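Long-range contact in Endonuclease/exonuclease/phosphatase domain-containing protein (Enterococcus faecalis, PDB 3L1W), which is of unknown function but belongs to the endonuclease/exonuclease/phosphatase family and may act as a 3'-5' RNA exonuclease: residues D17-L30 and D232-P244. Numbering follows the deposited sequence.
Sequences DWQWSFRKEAVCQL and DSIDGRFPSDHFP. With FMT (formic acid), chain L.
D17 forms a salt bridge with R237. R237 NH2 meets D17 OD2 at 3.0 Å, from above the carboxylate plane, while the oxygen lies near the guanidinium plane. R237 lies stretched out across W18 on its way to D17. R237 CD sits 3.6 Å from the centroid of the six-membered ring of W18, a CH-pi contact over the face. CG of R23 covers the opposite face, so the indole is sandwiched between two arginine chains. NE1 of W18 donates in the ring plane to F238 O at 2.9 Å, which, with the arginines on both faces, holds the ring's rotation. CG2 of I234 touches the ring's edge. The R23 chain kinks about its CG-CD bond (chi3 -70°), and NH1 then gives P239 O a nearly straight bond of 3.0 Å. R23 also bonds V8 O and R9 O, so it ties three loop carbonyls together. A26 CB rests against I234 and the P239 ring. CG2 of V27 packs on P239 CB. L30 forks: CD1 lies on D232 CB at 3.6 Å, and CD2 touches P244 CG at 3.7 Å. D232 OD2 bonds H34 of the same chain and Y193 of the second subunit. In this DNase I-like two-sheet sandwich, the contact joins helix 20-34, flanking one sheet, to the loop before that sheet's strand 245-251. W20 and K24 pack on helix 46-55, and P239 and P244 on Y6 of strand 2-7.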
# COMPACT_ATOMS: atom_id res chain seq x y z
N ASP A 17 0.01 -15.92 21.72
CA ASP A 17 -0.31 -14.50 21.83
C ASP A 17 -0.50 -13.84 20.47
O ASP A 17 -0.65 -12.61 20.37
CB ASP A 17 0.75 -13.76 22.65
CG ASP A 17 2.08 -13.63 21.91
OD1 ASP A 17 2.27 -14.31 20.88
OD2 ASP A 17 2.93 -12.84 22.36
N TRP A 18 -0.51 -14.64 19.41
CA TRP A 18 -0.70 -14.12 18.06
C TRP A 18 -1.74 -14.97 17.33
O TRP A 18 -1.73 -15.08 16.10
CB TRP A 18 0.63 -14.06 17.30
CG TRP A 18 0.71 -13.02 16.19
CD1 TRP A 18 1.20 -13.21 14.92
CD2 TRP A 18 0.29 -11.65 16.25
NE1 TRP A 18 1.12 -12.04 14.20
CE2 TRP A 18 0.56 -11.07 14.99
CE3 TRP A 18 -0.29 -10.85 17.24
CZ2 TRP A 18 0.26 -9.73 14.69
CZ3 TRP A 18 -0.58 -9.52 16.95
CH2 TRP A 18 -0.31 -8.98 15.68
N GLN A 19 -2.66 -15.57 18.08
CA GLN A 19 -3.81 -16.21 17.45
C GLN A 19 -4.78 -15.16 16.90
O GLN A 19 -4.62 -13.96 17.13
CB GLN A 19 -4.52 -17.17 18.41
CG GLN A 19 -5.10 -16.51 19.63
CD GLN A 19 -5.62 -17.54 20.62
OE1 GLN A 19 -4.85 -18.19 21.32
NE2 GLN A 19 -6.94 -17.70 20.67
N TRP A 20 -5.79 -15.61 16.17
CA TRP A 20 -6.67 -14.71 15.43
C TRP A 20 -7.18 -13.52 16.26
O TRP A 20 -7.21 -12.39 15.77
CB TRP A 20 -7.83 -15.48 14.82
CG TRP A 20 -8.83 -14.62 14.07
CD1 TRP A 20 -10.10 -14.31 14.47
CD2 TRP A 20 -8.65 -13.99 12.78
NE1 TRP A 20 -10.71 -13.52 13.52
CE2 TRP A 20 -9.85 -13.31 12.49
CE3 TRP A 20 -7.59 -13.92 11.88
CZ2 TRP A 20 -10.02 -12.58 11.31
CZ3 TRP A 20 -7.76 -13.20 10.70
CH2 TRP A 20 -8.97 -12.54 10.43
N SER A 21 -7.61 -13.78 17.49
CA SER A 21 -8.17 -12.69 18.30
C SER A 21 -7.23 -11.48 18.34
O SER A 21 -7.68 -10.34 18.32
CB SER A 21 -8.47 -13.18 19.72
OG SER A 21 -7.29 -13.53 20.40
N PHE A 22 -5.93 -11.73 18.37
CA PHE A 22 -4.95 -10.65 18.46
C PHE A 22 -4.62 -10.01 17.11
O PHE A 22 -4.11 -8.90 17.06
CB PHE A 22 -3.66 -11.15 19.10
CG PHE A 22 -3.85 -11.71 20.47
CD1 PHE A 22 -3.81 -10.89 21.57
CD2 PHE A 22 -4.07 -13.07 20.65
CE1 PHE A 22 -3.99 -11.40 22.84
CE2 PHE A 22 -4.25 -13.59 21.92
CZ PHE A 22 -4.21 -12.75 23.02
N ARG A 23 -4.92 -10.72 16.02
CA ARG A 23 -4.53 -10.31 14.67
C ARG A 23 -5.69 -9.75 13.86
O ARG A 23 -5.48 -9.11 12.83
CB ARG A 23 -3.96 -11.52 13.90
CG ARG A 23 -2.76 -12.16 14.54
CD ARG A 23 -2.17 -13.27 13.67
NE ARG A 23 -3.03 -14.46 13.60
CZ ARG A 23 -3.73 -14.82 12.53
NH1 ARG A 23 -3.69 -14.09 11.42
NH2 ARG A 23 -4.47 -15.92 12.56
N LYS A 24 -6.92 -10.02 14.29
CA LYS A 24 -8.09 -9.72 13.47
C LYS A 24 -8.18 -8.25 13.05
O LYS A 24 -8.47 -7.96 11.89
CB LYS A 24 -9.38 -10.15 14.18
CG LYS A 24 -9.55 -9.59 15.57
CD LYS A 24 -10.79 -10.15 16.27
CE LYS A 24 -10.81 -9.79 17.75
NZ LYS A 24 -11.97 -10.39 18.47
N GLU A 25 -7.93 -7.33 13.97
CA GLU A 25 -8.02 -5.91 13.62
C GLU A 25 -7.02 -5.56 12.53
O GLU A 25 -7.35 -4.88 11.56
CB GLU A 25 -7.82 -5.02 14.85
CG GLU A 25 -8.94 -5.12 15.87
CD GLU A 25 -9.77 -3.85 15.96
OE1 GLU A 25 -9.32 -2.88 16.62
OE2 GLU A 25 -10.88 -3.82 15.39
N ALA A 26 -5.78 -6.03 12.68
CA ALA A 26 -4.74 -5.73 11.72
C ALA A 26 -5.05 -6.33 10.36
O ALA A 26 -4.86 -5.68 9.33
CB ALA A 26 -3.38 -6.23 12.23
N VAL A 27 -5.53 -7.57 10.34
CA VAL A 27 -5.90 -8.21 9.08
C VAL A 27 -7.05 -7.47 8.41
O VAL A 27 -7.00 -7.18 7.21
CB VAL A 27 -6.26 -9.70 9.29
CG1 VAL A 27 -6.95 -10.29 8.05
CG2 VAL A 27 -5.01 -10.49 9.65
N CYS A 28 -8.09 -7.16 9.17
CA CYS A 28 -9.26 -6.51 8.58
C CYS A 28 -8.96 -5.07 8.14
O CYS A 28 -9.48 -4.61 7.12
CB CYS A 28 -10.44 -6.54 9.55
SG CYS A 28 -11.11 -8.21 9.78
N GLN A 29 -8.13 -4.36 8.90
CA GLN A 29 -7.76 -3.00 8.52
C GLN A 29 -6.90 -3.00 7.27
O GLN A 29 -7.00 -2.09 6.44
CB GLN A 29 -7.04 -2.30 9.68
CG GLN A 29 -8.00 -1.89 10.78
CD GLN A 29 -7.28 -1.53 12.05
OE1 GLN A 29 -6.06 -1.40 12.07
NE2 GLN A 29 -8.03 -1.39 13.14
N LEU A 30 -6.07 -4.02 7.11
CA LEU A 30 -5.25 -4.13 5.91
C LEU A 30 -6.16 -4.27 4.70
O LEU A 30 -6.00 -3.57 3.70
CB LEU A 30 -4.29 -5.32 6.03
CG LEU A 30 -3.29 -5.56 4.89
CD1 LEU A 30 -2.15 -6.44 5.40
CD2 LEU A 30 -3.93 -6.20 3.65
N ASP A 232 2.87 -5.02 4.65
CA ASP A 232 2.26 -4.32 5.78
C ASP A 232 2.55 -5.03 7.09
O ASP A 232 2.43 -6.26 7.18
CB ASP A 232 0.74 -4.26 5.62
CG ASP A 232 0.30 -3.59 4.34
OD1 ASP A 232 0.95 -3.79 3.29
OD2 ASP A 232 -0.73 -2.88 4.38
N SER A 233 2.90 -4.27 8.12
CA SER A 233 3.18 -4.87 9.41
C SER A 233 2.35 -4.18 10.48
O SER A 233 1.75 -3.14 10.23
CB SER A 233 4.67 -4.74 9.75
OG SER A 233 5.08 -3.38 9.73
N ILE A 234 2.32 -4.78 11.65
CA ILE A 234 1.69 -4.19 12.81
C ILE A 234 2.72 -4.23 13.95
O ILE A 234 2.93 -5.26 14.58
CB ILE A 234 0.37 -4.93 13.18
CG1 ILE A 234 -0.15 -4.49 14.54
CG2 ILE A 234 0.56 -6.45 13.11
CD1 ILE A 234 -0.44 -3.00 14.61
N ASP A 235 3.40 -3.11 14.16
CA ASP A 235 4.40 -2.97 15.23
C ASP A 235 5.31 -4.20 15.41
O ASP A 235 5.36 -4.81 16.47
CB ASP A 235 3.71 -2.61 16.55
CG ASP A 235 4.68 -2.05 17.59
OD1 ASP A 235 4.25 -1.84 18.73
OD2 ASP A 235 5.87 -1.81 17.27
N GLY A 236 6.04 -4.55 14.35
CA GLY A 236 7.07 -5.57 14.45
C GLY A 236 6.58 -6.98 14.26
O GLY A 236 7.31 -7.94 14.51
N ARG A 237 5.33 -7.11 13.81
CA ARG A 237 4.76 -8.42 13.48
C ARG A 237 4.01 -8.30 12.17
O ARG A 237 3.68 -7.19 11.75
CB ARG A 237 3.78 -8.86 14.57
CG ARG A 237 4.43 -9.13 15.90
CD ARG A 237 3.41 -9.60 16.94
NE ARG A 237 4.10 -10.13 18.11
CZ ARG A 237 3.49 -10.68 19.16
NH1 ARG A 237 2.16 -10.78 19.18
NH2 ARG A 237 4.20 -11.13 20.18
N PHE A 238 3.76 -9.43 11.52
CA PHE A 238 2.94 -9.42 10.33
C PHE A 238 1.56 -9.90 10.72
O PHE A 238 1.44 -10.78 11.58
CB PHE A 238 3.53 -10.32 9.25
CG PHE A 238 4.83 -9.81 8.68
CD1 PHE A 238 4.91 -8.54 8.13
CD2 PHE A 238 5.96 -10.63 8.65
CE1 PHE A 238 6.12 -8.07 7.59
CE2 PHE A 238 7.16 -10.17 8.11
CZ PHE A 238 7.24 -8.90 7.58
N PRO A 239 0.51 -9.32 10.12
CA PRO A 239 -0.86 -9.69 10.48
C PRO A 239 -1.18 -11.15 10.15
O PRO A 239 -2.03 -11.72 10.81
CB PRO A 239 -1.72 -8.74 9.63
CG PRO A 239 -0.80 -7.60 9.28
CD PRO A 239 0.55 -8.23 9.12
N SER A 240 -0.52 -11.72 9.14
CA SER A 240 -0.64 -13.15 8.83
C SER A 240 0.76 -13.68 8.58
O SER A 240 1.71 -12.89 8.45
CB SER A 240 -1.50 -13.38 7.58
OG SER A 240 -1.53 -14.78 7.27
N ASP A 241 0.91 -15.01 8.50
CA ASP A 241 2.21 -15.59 8.15
C ASP A 241 2.43 -15.64 6.64
O ASP A 241 3.48 -16.08 6.17
CB ASP A 241 2.46 -16.96 8.82
CG ASP A 241 1.38 -17.99 8.53
OD1 ASP A 241 0.38 -17.69 7.86
OD2 ASP A 241 1.56 -19.14 9.00
N HIS A 242 1.43 -15.17 5.88
CA HIS A 242 1.62 -14.86 4.46
C HIS A 242 1.49 -13.36 4.25
O HIS A 242 0.76 -12.69 4.98
CB HIS A 242 0.51 -15.49 3.62
CG HIS A 242 0.47 -16.98 3.64
ND1 HIS A 242 0.58 -17.74 2.49
CD2 HIS A 242 0.28 -17.85 4.65
CE1 HIS A 242 0.49 -19.02 2.81
NE2 HIS A 242 0.30 -19.12 4.11
N PHE A 243 2.16 -12.85 3.22
CA PHE A 243 1.82 -11.51 2.71
C PHE A 243 0.64 -11.64 1.76
O PHE A 243 0.54 -12.62 1.03
CB PHE A 243 2.98 -10.93 1.90
CG PHE A 243 4.24 -10.72 2.68
CD1 PHE A 243 4.20 -10.16 3.94
CD2 PHE A 243 5.48 -11.05 2.13
CE1 PHE A 243 5.37 -9.94 4.67
CE2 PHE A 243 6.66 -10.83 2.84
CZ PHE A 243 6.60 -10.27 4.11
N PRO A 244 -0.25 -10.64 1.75
CA PRO A 244 -1.20 -10.58 0.63
C PRO A 244 -0.46 -10.44 -0.69
O PRO A 244 0.63 -9.84 -0.76
CB PRO A 244 -2.00 -9.29 0.90
CG PRO A 244 -1.75 -8.96 2.35
CD PRO A 244 -0.38 -9.49 2.66
C FMT L . 0.60 -1.09 8.21
O1 FMT L . 0.15 -0.96 9.36
O2 FMT L . 1.79 -1.30 7.94
O HOH W 1 -0.19 -10.04 21.45